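Long-range contacts in choline binding protein A (Lactobacillus salivarius str. Ren, PDB 5GT1), which binds zinc through an M23 peptidase-like domain, the part modelled here, and probably acts at the cell surface, with choline-binding repeats in the full-length protein: residues Gln41-Asn46 with Leu161-Leu166; Gly55-Leu60 with His135-Ile140; Val72-Ser77 with Phe102-Ala107; Val94-Glu99 with Arg142-Met147. All blocks are in the same frame, centred on the assembly; numbering follows the deposited sequence.

Contact 1: Gln41-Asn46 with Leu161-Leu166; sequences QLFGVN and LDPRAL
Phe43 lays one face of its ring against the backbone leading into the helix that starts at Pro163. The packing is off-centre: Asp162 CA stands 3.5 Å above the ring plane and the Leu161 carbonyl is on the same side, with its O 3.5 Å from Phe43 CE1. With CG anti to the backbone N (chi1 172°), the ring swings across to the Leu161-Asp162 peptide. Pro163 CD adds an apolar contact 4.0 Å from Phe43 CB. A second flat group is covered nearby, where Leu42 CD2 sits over the centre of the Arg164 guanidinium, 3.6 Å from CZ.

The polar links are indirect. One water accepts from Phe43 N and donates to Asp162 OD1 at 2.9 Å. The same OD1 takes the Arg164 N-H at 2.9 Å, met from above the carboxylate plane, so one oxygen serves both the helix and the bridging water. On the other segment, Asn46 ND2 donates to Phe43 O and ties the turn together.

Phe56 meets Phe43 edge-to-face. This is a classic N-cap, with Asp162 capping the C-terminal helix 163-173 while a loop beside the metal site packs against it.

Contact 2: Gly55-Leu60 with His135-Ile140; sequences GFHDGL and HLHLGI. With ZN (zinc ion), chain B.
This is the zinc site of an M23 metallopeptidase fold, carried by two antiparallel strands of the main sheet. The side chains of His57 and His137 approach from opposite directions, yet their nitrogens bind the zinc at nearly a right angle, each at 2.1 Å, and they are different nitrogens: NE2 of His57 and ND1 of His137. Their ring planes stand 75° apart. Asp61 is the third protein ligand, and three waters complete the shell; one of them, 2.1 Å from the zinc, also lies 2.9 Å from His135 NE2, in the plane of that ring. The ND1 of His57 is held by Leu42 O, a second-shell bond that fixes the ring's rotation.

Behind the metal, Leu60 and Leu138 form a hydrogen-bonded antiparallel pair. Leu60 N donates to Leu138 O and Leu138 N donates back to Leu60 O, 2.9 Å each. The side chains of both leucines turn to the same face of the sheet. Gly59 passes so close to the His137 ring that a CB there would clash with NE2. Asp58 OD1 comes to the edge of that ring, 3.2 Å from His137 CE1, while His137 NE2 gives its N-H to a water at 2.8 Å, which in turn donates to Asp58 O.

Contact 3: Val72-Ser77 with Phe102-Ala107; sequences VHAVHS and FVYQEA
The Tyr104 ring reaches over to residues 72-77 with its hydroxyl end leading, and near its plane at that edge lie Val75 N and a water. A face of the Phe102 ring carries the same water, 3.3 Å above the plane and offset toward the rim. The rings of His76 and Phe102 are nearly parallel, 19° apart, but slid so far that they barely overlap; the closer touch is His76 CB to Phe102 CZ at 3.3 Å.

Val75 N donates to Tyr104 OH at 2.9 Å in a nearly straight bond (167°), and the water, 2.7 Å from that OH, donates to His76 O. The phenol oxygen thus meets the loop backbone twice, directly at Val75 N and through the water at His76 O. Val75 CG2, set between its own backbone N and carbonyl carbon, touches both aromatic residues, 3.5 Å from Tyr104 OH and 3.7 Å from Phe102 CD1. Farther along, Val72 CG1 packs on Tyr104 CD1. Putting a phenylalanine in place of Tyr104 would probably leave the Val75 N-H without its acceptor and the bridging water with one partner fewer.

The contact fastens the small two-stranded sheet of 71-73 and 127-130, with the loop after 71-73, to strand 101-108 of the large sheet. Ile128 touches Tyr104; from the adjoining strand 135-141, Leu138 touches Val75 and Ile140 touches Phe102.

Contact 4: Val94-Glu99 with Arg142-Met147; sequences VVRSDE and RETNVM
The Arg96 guanidinium lies under Thr144 OG1, which stands 3.7 Å above its plane and over its centre. A bend at chi2 (78°) brings the group to the loop of 142-147, where NH1 donates to Arg142 O at 3.0 Å from above the carbonyl plane; NH1 also binds Thr101. NH2 is held by a water that donates to Glu99 O, and more weakly by Asp98 O. An alanine at this position would remove the whole guanidinium and is likely to leave Arg142 O without its charged donor and the loop less firmly fixed to the strand.

Deeper in, Val94 CG2 meets Val146 CG2 at 4.1 Å, seating the start of helix 146-151 on strand 92-96. At the outer end, the Glu99 and Arg142 chains run side by side and form a salt bridge, although the very short separation modelled for it is doubtful. Being solvent-exposed, this ion pair probably contributes less to holding the loop than the arginine's bonds to backbone carbonyls and the buried valines.

Along the chain, contact 1 closes the longest loop, and the other three are nested inside it; contact 3 also lies within the loop of contact 2, while contact 4 alternates with contacts 2 and 3. All four reach the same large antiparallel sheet. Contacts 1 and 2 have centres 7 Å apart and lie on the neighbouring strands 44-45 and 56-63. Strands 135-141 and 101-108 join contact 2 to contact 3, whose centres are 11 Å apart, and strand 92-96 carries the sheet on to contact 4, about 17 Å from contact 1 between centres. The zinc site therefore sits on a continuous sheet, with the C-terminal helix, the small sheet and helix 146-151 packed around it.

Contact 1: Gln41-Asn46 with Leu161-Leu166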
loop_
_atom_site.group_PDB
_atom_site.type_symbol
_atom_site.label_atom_id
_atom_site.label_comp_id
_atom_site.label_asym_id
_atom_site.label_seq_id
_atom_site.Cartn_x
_atom_site.Cartn_y
_atom_site.Cartn_z
ATOM N N GLN A 41 -3.982 12.507 -0.941
ATOM C CA GLN A 41 -3.484 11.238 -0.428
ATOM C C GLN A 41 -4.546 10.143 -0.274
ATOM O O GLN A 41 -4.228 8.954 -0.310
ATOM C CB GLN A 41 -2.808 11.461 0.914
ATOM C CG GLN A 41 -1.514 12.243 0.788
ATOM C CD GLN A 41 -0.945 12.594 2.143
ATOM O OE1 GLN A 41 -1.681 12.950 3.065
ATOM N NE2 GLN A 41 0.366 12.496 2.271
ATOM N N LEU A 42 -5.803 10.547 -0.099
ATOM C CA LEU A 42 -6.879 9.592 0.155
ATOM C C LEU A 42 -7.183 8.715 -1.056
ATOM O O LEU A 42 -6.895 9.096 -2.192
ATOM C CB LEU A 42 -8.151 10.336 0.564
ATOM C CG LEU A 42 -8.157 11.002 1.947
ATOM C CD1 LEU A 42 -9.371 11.915 2.030
ATOM C CD2 LEU A 42 -8.196 9.953 3.049
ATOM N N PHE A 43 -7.766 7.549 -0.801
ATOM C CA PHE A 43 -8.241 6.671 -1.857
ATOM C C PHE A 43 -9.482 7.266 -2.543
ATOM O O PHE A 43 -10.294 7.952 -1.896
ATOM C CB PHE A 43 -8.569 5.284 -1.289
ATOM C CG PHE A 43 -9.240 4.377 -2.287
ATOM C CD1 PHE A 43 -8.478 3.558 -3.121
ATOM C CD2 PHE A 43 -10.640 4.374 -2.424
ATOM C CE1 PHE A 43 -9.092 2.746 -4.069
ATOM C CE2 PHE A 43 -11.251 3.562 -3.374
ATOM C CZ PHE A 43 -10.478 2.738 -4.182
ATOM N N GLY A 44 -9.613 7.007 -3.850
ATOM C CA GLY A 44 -10.836 7.306 -4.586
ATOM C C GLY A 44 -10.807 8.612 -5.347
ATOM O O GLY A 44 -9.779 9.012 -5.878
ATOM N N VAL A 45 -11.958 9.280 -5.388
ATOM C CA VAL A 45 -12.113 10.538 -6.120
ATOM C C VAL A 45 -12.378 11.623 -5.092
ATOM O O VAL A 45 -13.433 11.645 -4.468
ATOM C CB VAL A 45 -13.285 10.471 -7.134
ATOM C CG1 VAL A 45 -13.373 11.766 -7.926
ATOM C CG2 VAL A 45 -13.126 9.281 -8.066
ATOM N N ASN A 46 -11.412 12.509 -4.899
ATOM C CA ASN A 46 -11.494 13.492 -3.832
ATOM C C ASN A 46 -11.032 14.837 -4.330
ATOM O O ASN A 46 -10.200 14.892 -5.229
ATOM C CB ASN A 46 -10.599 13.087 -2.648
ATOM C CG ASN A 46 -10.944 11.723 -2.090
ATOM O OD1 ASN A 46 -11.962 11.554 -1.423
ATOM N ND2 ASN A 46 -10.089 10.740 -2.357
ATOM N N LEU A 161 -9.505 -1.202 -3.633
ATOM C CA LEU A 161 -10.300 -0.962 -2.448
ATOM C C LEU A 161 -9.643 0.095 -1.574
ATOM O O LEU A 161 -8.425 0.293 -1.636
ATOM C CB LEU A 161 -10.460 -2.270 -1.653
ATOM C CG LEU A 161 -10.881 -3.489 -2.475
ATOM C CD1 LEU A 161 -10.786 -4.771 -1.662
ATOM C CD2 LEU A 161 -12.284 -3.303 -3.061
ATOM N N ASP A 162 -10.451 0.767 -0.755
ATOM C CA ASP A 162 -9.941 1.822 0.116
ATOM C C ASP A 162 -9.132 1.200 1.263
ATOM O O ASP A 162 -9.715 0.556 2.138
ATOM C CB ASP A 162 -11.103 2.663 0.665
ATOM C CG ASP A 162 -10.631 3.828 1.530
ATOM O OD1 ASP A 162 -9.415 3.943 1.826
ATOM O OD2 ASP A 162 -11.496 4.636 1.910
ATOM N N PRO A 163 -7.783 1.373 1.255
ATOM C CA PRO A 163 -6.996 0.757 2.321
ATOM C C PRO A 163 -7.302 1.355 3.690
ATOM O O PRO A 163 -7.154 0.652 4.694
ATOM C CB PRO A 163 -5.536 1.069 1.920
ATOM C CG PRO A 163 -5.602 1.285 0.435
ATOM C CD PRO A 163 -6.906 2.037 0.259
ATOM N N ARG A 164 -7.707 2.627 3.738
ATOM C CA ARG A 164 -7.997 3.258 5.035
ATOM C C ARG A 164 -9.159 2.549 5.729
ATOM O O ARG A 164 -9.048 2.159 6.892
ATOM C CB ARG A 164 -8.280 4.759 4.924
ATOM C CG ARG A 164 -8.471 5.387 6.304
ATOM C CD ARG A 164 -8.451 6.897 6.296
ATOM N NE ARG A 164 -9.649 7.424 5.677
ATOM C CZ ARG A 164 -10.083 8.678 5.819
ATOM N NH1 ARG A 164 -9.429 9.559 6.586
ATOM N NH2 ARG A 164 -11.187 9.055 5.194
ATOM N N ALA A 165 -10.258 2.389 4.996
ATOM C CA ALA A 165 -11.443 1.698 5.483
ATOM C C ALA A 165 -11.137 0.253 5.837
ATOM O O ALA A 165 -11.569 -0.235 6.874
ATOM C CB ALA A 165 -12.570 1.781 4.453
ATOM N N LEU A 166 -10.386 -0.435 4.981
ATOM C CA LEU A 166 -10.016 -1.826 5.229
ATOM C C LEU A 166 -9.174 -2.051 6.490
ATOM O O LEU A 166 -9.460 -2.951 7.271
ATOM C CB LEU A 166 -9.265 -2.407 4.031
ATOM C CG LEU A 166 -9.933 -3.552 3.270
ATOM C CD1 LEU A 166 -11.226 -3.093 2.634
ATOM C CD2 LEU A 166 -8.998 -4.066 2.192
HETATM O O HOH W 1 -8.805 6.772 1.877
#

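Contact 2: Gly55-Leu60 with His135-Ile140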
loop_
_atom_site.group_PDB
_atom_site.type_symbol
_atom_site.label_atom_id
_atom_site.label_comp_id
_atom_site.label_asym_id
_atom_site.label_seq_id
_atom_site.Cartn_x
_atom_site.Cartn_y
_atom_site.Cartn_z
ATOM N N GLY A 55 -9.288 11.665 -12.164
ATOM C CA GLY A 55 -9.343 12.135 -10.771
ATOM C C GLY A 55 -9.396 11.018 -9.733
ATOM O O GLY A 55 -9.902 11.219 -8.619
ATOM N N PHE A 56 -8.870 9.844 -10.090
ATOM C CA PHE A 56 -8.978 8.656 -9.243
ATOM C C PHE A 56 -7.624 8.258 -8.676
ATOM O O PHE A 56 -6.627 8.173 -9.411
ATOM C CB PHE A 56 -9.566 7.487 -10.029
ATOM C CG PHE A 56 -9.699 6.215 -9.229
ATOM C CD1 PHE A 56 -10.647 6.110 -8.214
ATOM C CD2 PHE A 56 -8.880 5.116 -9.491
ATOM C CE1 PHE A 56 -10.774 4.940 -7.472
ATOM C CE2 PHE A 56 -9.009 3.940 -8.757
ATOM C CZ PHE A 56 -9.962 3.856 -7.749
ATOM N N HIS A 57 -7.597 8.014 -7.366
ATOM C CA HIS A 57 -6.394 7.538 -6.683
ATOM C C HIS A 57 -6.653 6.121 -6.230
ATOM O O HIS A 57 -7.542 5.886 -5.396
ATOM C CB HIS A 57 -6.086 8.449 -5.500
ATOM C CG HIS A 57 -4.780 8.133 -4.799
ATOM N ND1 HIS A 57 -4.632 8.246 -3.458
ATOM C CD2 HIS A 57 -3.553 7.662 -5.297
ATOM C CE1 HIS A 57 -3.370 7.883 -3.120
ATOM N NE2 HIS A 57 -2.714 7.529 -4.243
ATOM N N ASP A 58 -5.879 5.170 -6.756
ATOM C CA ASP A 58 -6.133 3.739 -6.533
ATOM C C ASP A 58 -5.499 3.187 -5.245
ATOM O O ASP A 58 -5.362 1.974 -5.087
ATOM C CB ASP A 58 -5.683 2.892 -7.757
ATOM C CG ASP A 58 -4.157 2.842 -7.940
ATOM O OD1 ASP A 58 -3.421 3.702 -7.393
ATOM O OD2 ASP A 58 -3.684 1.919 -8.641
ATOM N N GLY A 59 -5.096 4.068 -4.340
ATOM C CA GLY A 59 -4.440 3.609 -3.122
ATOM C C GLY A 59 -4.490 4.682 -2.075
ATOM O O GLY A 59 -5.259 5.638 -2.202
ATOM N N LEU A 60 -3.669 4.513 -1.041
ATOM C CA LEU A 60 -3.589 5.446 0.074
ATOM C C LEU A 60 -2.127 5.844 0.251
ATOM O O LEU A 60 -1.265 4.978 0.376
ATOM C CB LEU A 60 -4.110 4.768 1.342
ATOM C CG LEU A 60 -4.165 5.633 2.621
ATOM C CD1 LEU A 60 -5.077 6.841 2.431
ATOM C CD2 LEU A 60 -4.616 4.788 3.810
ATOM N N HIS A 135 6.969 9.427 0.184
ATOM C CA HIS A 135 5.759 8.662 0.579
ATOM C C HIS A 135 5.755 7.218 0.207
ATOM O O HIS A 135 6.470 6.777 -0.713
ATOM C CB HIS A 135 4.482 9.303 0.019
ATOM C CG HIS A 135 4.350 9.165 -1.475
ATOM N ND1 HIS A 135 5.183 9.788 -2.335
ATOM C CD2 HIS A 135 3.449 8.436 -2.251
ATOM C CE1 HIS A 135 4.834 9.480 -3.602
ATOM N NE2 HIS A 135 3.772 8.653 -3.550
ATOM N N LEU A 136 4.955 6.475 0.965
ATOM C CA LEU A 136 4.546 5.137 0.621
ATOM C C LEU A 136 3.156 5.257 0.023
ATOM O O LEU A 136 2.309 5.970 0.559
ATOM C CB LEU A 136 4.472 4.274 1.891
ATOM C CG LEU A 136 3.674 2.960 1.793
ATOM C CD1 LEU A 136 4.456 1.922 0.997
ATOM C CD2 LEU A 136 3.337 2.425 3.184
ATOM N N HIS A 137 2.926 4.563 -1.088
ATOM C CA HIS A 137 1.576 4.327 -1.593
ATOM C C HIS A 137 1.231 2.872 -1.359
ATOM O O HIS A 137 1.961 1.956 -1.793
ATOM C CB HIS A 137 1.504 4.712 -3.080
ATOM C CG HIS A 137 0.234 4.289 -3.791
ATOM N ND1 HIS A 137 -0.637 5.184 -4.314
ATOM C CD2 HIS A 137 -0.267 3.018 -4.105
ATOM C CE1 HIS A 137 -1.653 4.519 -4.915
ATOM N NE2 HIS A 137 -1.424 3.196 -4.795
ATOM N N LEU A 138 0.118 2.650 -0.662
ATOM C CA LEU A 138 -0.390 1.307 -0.393
ATOM C C LEU A 138 -1.646 1.065 -1.226
ATOM O O LEU A 138 -2.562 1.877 -1.201
ATOM C CB LEU A 138 -0.713 1.141 1.095
ATOM C CG LEU A 138 -1.371 -0.182 1.519
ATOM C CD1 LEU A 138 -0.453 -1.394 1.321
ATOM C CD2 LEU A 138 -1.817 -0.081 2.977
ATOM N N GLY A 139 -1.659 -0.029 -1.979
ATOM C CA GLY A 139 -2.838 -0.415 -2.761
ATOM C C GLY A 139 -3.310 -1.782 -2.315
ATOM O O GLY A 139 -2.497 -2.656 -1.987
ATOM N N ILE A 140 -4.627 -1.968 -2.293
ATOM C CA ILE A 140 -5.216 -3.251 -1.928
ATOM C C ILE A 140 -6.278 -3.643 -2.957
ATOM O O ILE A 140 -7.132 -2.822 -3.307
ATOM C CB ILE A 140 -5.829 -3.232 -0.500
ATOM C CG1 ILE A 140 -4.762 -2.828 0.538
ATOM C CG2 ILE A 140 -6.381 -4.621 -0.155
ATOM C CD1 ILE A 140 -5.296 -2.694 1.959
HETATM ZN ZN ZN B . -0.615 7.245 -4.440
HETATM O O HOH W 2 -6.104 0.368 -2.952
HETATM O O HOH W 3 -2.547 0.785 -5.782
HETATM O O HOH W 4 1.451 7.540 -4.925
HETATM O O HOH W 5 -0.643 7.106 -6.723
HETATM O O HOH W 6 -0.046 9.541 -5.303
#

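Contact 3: Val72-Ser77 with Phe102-Ala107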
loop_
_atom_site.group_PDB
_atom_site.type_symbol
_atom_site.label_atom_id
_atom_site.label_comp_id
_atom_site.label_asym_id
_atom_site.label_seq_id
_atom_site.Cartn_x
_atom_site.Cartn_y
_atom_site.Cartn_z
ATOM N N VAL A 72 8.803 0.376 6.969
ATOM C CA VAL A 72 7.440 0.173 6.477
ATOM C C VAL A 72 6.964 -1.186 6.991
ATOM O O VAL A 72 7.531 -2.214 6.629
ATOM C CB VAL A 72 7.390 0.180 4.933
ATOM C CG1 VAL A 72 5.975 -0.164 4.445
ATOM C CG2 VAL A 72 7.841 1.543 4.395
ATOM N N HIS A 73 5.928 -1.177 7.833
ATOM C CA HIS A 73 5.416 -2.400 8.478
ATOM C C HIS A 73 4.269 -2.977 7.699
ATOM O O HIS A 73 3.373 -2.240 7.276
ATOM C CB HIS A 73 4.947 -2.088 9.906
ATOM C CG HIS A 73 6.077 -1.748 10.858
ATOM N ND1 HIS A 73 6.620 -0.508 10.930
ATOM C CD2 HIS A 73 6.766 -2.533 11.771
ATOM C CE1 HIS A 73 7.609 -0.499 11.858
ATOM N NE2 HIS A 73 7.704 -1.738 12.369
ATOM N N ALA A 74 4.269 -4.296 7.507
ATOM C CA ALA A 74 3.224 -4.962 6.745
ATOM C C ALA A 74 1.888 -4.730 7.441
ATOM O O ALA A 74 1.794 -4.829 8.679
ATOM C CB ALA A 74 3.515 -6.447 6.630
ATOM N N VAL A 75 0.867 -4.418 6.651
ATOM C CA VAL A 75 -0.458 -4.083 7.197
ATOM C C VAL A 75 -1.283 -5.346 7.466
ATOM O O VAL A 75 -2.332 -5.278 8.117
ATOM C CB VAL A 75 -1.252 -3.100 6.295
ATOM C CG1 VAL A 75 -0.454 -1.816 6.067
ATOM C CG2 VAL A 75 -1.653 -3.736 4.961
ATOM N N HIS A 76 -0.791 -6.481 6.970
ATOM C CA HIS A 76 -1.513 -7.750 7.017
ATOM C C HIS A 76 -0.570 -8.854 6.634
ATOM O O HIS A 76 0.384 -8.625 5.888
ATOM C CB HIS A 76 -2.683 -7.707 6.025
ATOM C CG HIS A 76 -3.664 -8.854 6.177
ATOM N ND1 HIS A 76 -3.504 -10.030 5.539
ATOM C CD2 HIS A 76 -4.840 -8.961 6.920
ATOM C CE1 HIS A 76 -4.528 -10.867 5.865
ATOM N NE2 HIS A 76 -5.350 -10.211 6.708
ATOM N N SER A 77 -0.831 -10.065 7.121
ATOM C CA SER A 77 -0.006 -11.238 6.786
ATOM C C SER A 77 -0.140 -11.673 5.333
ATOM O O SER A 77 -1.101 -11.338 4.652
ATOM C CB SER A 77 -0.346 -12.405 7.718
ATOM O OG SER A 77 -0.161 -11.999 9.079
ATOM N N PHE A 102 -1.788 -6.995 -1.654
ATOM C CA PHE A 102 -1.296 -5.723 -1.126
ATOM C C PHE A 102 -0.116 -5.264 -1.969
ATOM O O PHE A 102 0.807 -6.042 -2.216
ATOM C CB PHE A 102 -0.844 -5.914 0.333
ATOM C CG PHE A 102 -1.924 -6.456 1.243
ATOM C CD1 PHE A 102 -2.710 -5.594 2.002
ATOM C CD2 PHE A 102 -2.131 -7.843 1.368
ATOM C CE1 PHE A 102 -3.705 -6.097 2.843
ATOM C CE2 PHE A 102 -3.114 -8.348 2.195
ATOM C CZ PHE A 102 -3.901 -7.481 2.936
ATOM N N VAL A 103 -0.140 -4.014 -2.413
ATOM C CA VAL A 103 0.991 -3.445 -3.155
ATOM C C VAL A 103 1.626 -2.314 -2.340
ATOM O O VAL A 103 0.954 -1.338 -2.000
ATOM C CB VAL A 103 0.551 -2.937 -4.548
ATOM C CG1 VAL A 103 1.759 -2.453 -5.356
ATOM C CG2 VAL A 103 -0.199 -4.043 -5.286
ATOM N N TYR A 104 2.907 -2.455 -2.003
ATOM C CA TYR A 104 3.643 -1.387 -1.329
ATOM C C TYR A 104 4.553 -0.764 -2.373
ATOM O O TYR A 104 5.466 -1.422 -2.879
ATOM C CB TYR A 104 4.503 -1.933 -0.169
ATOM C CG TYR A 104 3.724 -2.681 0.887
ATOM C CD1 TYR A 104 3.390 -2.065 2.103
ATOM C CD2 TYR A 104 3.315 -4.003 0.680
ATOM C CE1 TYR A 104 2.664 -2.752 3.081
ATOM C CE2 TYR A 104 2.584 -4.687 1.647
ATOM C CZ TYR A 104 2.259 -4.045 2.839
ATOM O OH TYR A 104 1.542 -4.733 3.805
ATOM N N GLN A 105 4.323 0.496 -2.708
ATOM C CA GLN A 105 5.067 1.095 -3.817
ATOM C C GLN A 105 5.542 2.506 -3.462
ATOM O O GLN A 105 5.113 3.078 -2.446
ATOM C CB GLN A 105 4.189 1.118 -5.074
ATOM C CG GLN A 105 3.041 2.116 -4.980
ATOM C CD GLN A 105 2.072 2.018 -6.133
ATOM O OE1 GLN A 105 1.532 0.947 -6.407
ATOM N NE2 GLN A 105 1.829 3.152 -6.810
ATOM N N GLU A 106 6.439 3.036 -4.301
ATOM C CA GLU A 106 6.955 4.412 -4.235
ATOM C C GLU A 106 7.796 4.810 -3.020
ATOM O O GLU A 106 8.454 5.861 -3.031
ATOM C CB GLU A 106 5.832 5.411 -4.498
ATOM C CG GLU A 106 5.263 5.249 -5.906
ATOM C CD GLU A 106 4.110 6.173 -6.133
ATOM O OE1 GLU A 106 4.363 7.392 -6.350
ATOM O OE2 GLU A 106 2.960 5.690 -6.076
ATOM N N ALA A 107 7.805 3.969 -1.992
ATOM C CA ALA A 107 8.537 4.260 -0.756
ATOM C C ALA A 107 10.048 4.032 -0.875
ATOM O O ALA A 107 10.811 4.523 -0.049
ATOM C CB ALA A 107 8.001 3.393 0.378
HETATM O O HOH W 7 0.471 -7.167 3.555
#

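Contact 4: Val94-Glu99 with Arg142-Met147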
loop_
_atom_site.group_PDB
_atom_site.type_symbol
_atom_site.label_atom_id
_atom_site.label_comp_id
_atom_site.label_asym_id
_atom_site.label_seq_id
_atom_site.Cartn_x
_atom_site.Cartn_y
_atom_site.Cartn_z
ATOM N N VAL A 94 4.788 -6.838 -3.730
ATOM C CA VAL A 94 3.439 -7.402 -3.731
ATOM C C VAL A 94 3.369 -8.555 -2.719
ATOM O O VAL A 94 4.203 -9.477 -2.737
ATOM C CB VAL A 94 3.026 -7.894 -5.145
ATOM C CG1 VAL A 94 1.579 -8.404 -5.157
ATOM C CG2 VAL A 94 3.220 -6.767 -6.163
ATOM N N VAL A 95 2.399 -8.469 -1.814
ATOM C CA VAL A 95 2.140 -9.499 -0.815
ATOM C C VAL A 95 0.714 -10.011 -1.030
ATOM O O VAL A 95 -0.220 -9.218 -1.168
ATOM C CB VAL A 95 2.280 -8.943 0.628
ATOM C CG1 VAL A 95 1.917 -10.010 1.654
ATOM C CG2 VAL A 95 3.694 -8.430 0.884
ATOM N N ARG A 96 0.551 -11.336 -1.069
ATOM C CA ARG A 96 -0.763 -11.948 -1.293
ATOM C C ARG A 96 -1.175 -12.732 -0.069
ATOM O O ARG A 96 -0.409 -13.555 0.411
ATOM C CB ARG A 96 -0.737 -12.874 -2.518
ATOM C CG ARG A 96 -2.029 -13.662 -2.742
ATOM C CD ARG A 96 -3.134 -12.827 -3.375
ATOM N NE ARG A 96 -4.450 -13.460 -3.214
ATOM C CZ ARG A 96 -5.618 -12.901 -3.536
ATOM N NH1 ARG A 96 -5.674 -11.670 -4.044
ATOM N NH2 ARG A 96 -6.749 -13.582 -3.342
ATOM N N SER A 97 -2.362 -12.438 0.457
ATOM C CA SER A 97 -2.960 -13.236 1.525
ATOM C C SER A 97 -4.063 -14.119 0.915
ATOM O O SER A 97 -4.151 -14.240 -0.307
ATOM C CB SER A 97 -3.522 -12.333 2.625
ATOM O OG SER A 97 -4.642 -11.593 2.168
ATOM N N ASP A 98 -4.910 -14.723 1.744
ATOM C CA ASP A 98 -5.970 -15.587 1.206
ATOM C C ASP A 98 -6.944 -14.820 0.318
ATOM O O ASP A 98 -7.370 -15.310 -0.730
ATOM C CB ASP A 98 -6.718 -16.286 2.338
ATOM C CG ASP A 98 -6.044 -17.585 2.760
ATOM O OD1 ASP A 98 -5.990 -17.864 3.984
ATOM O OD2 ASP A 98 -5.563 -18.320 1.859
ATOM N N GLU A 99 -7.254 -13.596 0.731
ATOM C CA GLU A 99 -8.299 -12.789 0.130
ATOM C C GLU A 99 -7.754 -11.597 -0.675
ATOM O O GLU A 99 -8.386 -11.141 -1.633
ATOM C CB GLU A 99 -9.195 -12.285 1.265
ATOM C CG GLU A 99 -10.634 -11.976 0.899
ATOM C CD GLU A 99 -11.515 -11.668 2.115
ATOM O OE1 GLU A 99 -12.679 -11.260 1.913
ATOM O OE2 GLU A 99 -11.065 -11.826 3.274
ATOM N N ARG A 142 -8.691 -7.318 -4.441
ATOM C CA ARG A 142 -8.918 -8.777 -4.394
ATOM C C ARG A 142 -8.338 -9.482 -5.619
ATOM O O ARG A 142 -8.096 -10.702 -5.584
ATOM C CB ARG A 142 -10.398 -9.126 -4.234
ATOM C CG ARG A 142 -10.936 -8.805 -2.856
ATOM C CD ARG A 142 -12.380 -9.246 -2.735
ATOM N NE ARG A 142 -13.056 -8.424 -1.741
ATOM C CZ ARG A 142 -13.263 -8.795 -0.486
ATOM N NH1 ARG A 142 -12.858 -9.991 -0.078
ATOM N NH2 ARG A 142 -13.887 -7.979 0.354
ATOM N N GLU A 143 -8.108 -8.716 -6.690
ATOM C CA GLU A 143 -7.558 -9.256 -7.943
ATOM C C GLU A 143 -6.237 -9.972 -7.687
ATOM O O GLU A 143 -5.374 -9.496 -6.938
ATOM C CB GLU A 143 -7.399 -8.156 -9.005
ATOM C CG GLU A 143 -6.764 -8.592 -10.329
ATOM C CD GLU A 143 -7.562 -9.669 -11.057
ATOM O OE1 GLU A 143 -8.726 -9.384 -11.432
ATOM O OE2 GLU A 143 -7.030 -10.802 -11.236
ATOM N N THR A 144 -6.097 -11.120 -8.337
ATOM C CA THR A 144 -5.010 -12.027 -8.113
ATOM C C THR A 144 -3.874 -11.731 -9.120
ATOM O O THR A 144 -2.697 -11.904 -8.818
ATOM C CB THR A 144 -5.586 -13.464 -8.164
ATOM O OG1 THR A 144 -5.243 -14.173 -6.971
ATOM C CG2 THR A 144 -5.169 -14.214 -9.392
ATOM N N ASN A 145 -4.246 -11.234 -10.298
ATOM C CA ASN A 145 -3.301 -10.818 -11.332
ATOM C C ASN A 145 -2.975 -9.351 -11.091
ATOM O O ASN A 145 -3.771 -8.479 -11.432
ATOM C CB ASN A 145 -3.944 -11.008 -12.716
ATOM C CG ASN A 145 -3.025 -10.634 -13.869
ATOM O OD1 ASN A 145 -2.003 -9.968 -13.700
ATOM N ND2 ASN A 145 -3.394 -11.075 -15.068
ATOM N N VAL A 146 -1.806 -9.083 -10.509
ATOM C CA VAL A 146 -1.461 -7.715 -10.100
ATOM C C VAL A 146 -1.313 -6.772 -11.308
ATOM O O VAL A 146 -1.724 -5.614 -11.255
ATOM C CB VAL A 146 -0.220 -7.667 -9.157
ATOM C CG1 VAL A 146 1.090 -7.786 -9.926
ATOM C CG2 VAL A 146 -0.213 -6.373 -8.359
ATOM N N MET A 147 -0.758 -7.284 -12.404
ATOM C CA MET A 147 -0.580 -6.468 -13.604
ATOM C C MET A 147 -1.918 -6.009 -14.170
ATOM O O MET A 147 -2.046 -4.869 -14.626
ATOM C CB MET A 147 0.246 -7.213 -14.656
ATOM C CG MET A 147 1.710 -7.332 -14.282
ATOM S SD MET A 147 2.519 -5.735 -14.011
ATOM C CE MET A 147 4.009 -6.349 -13.226
HETATM O O HOH W 8 -9.627 -12.842 -3.514
#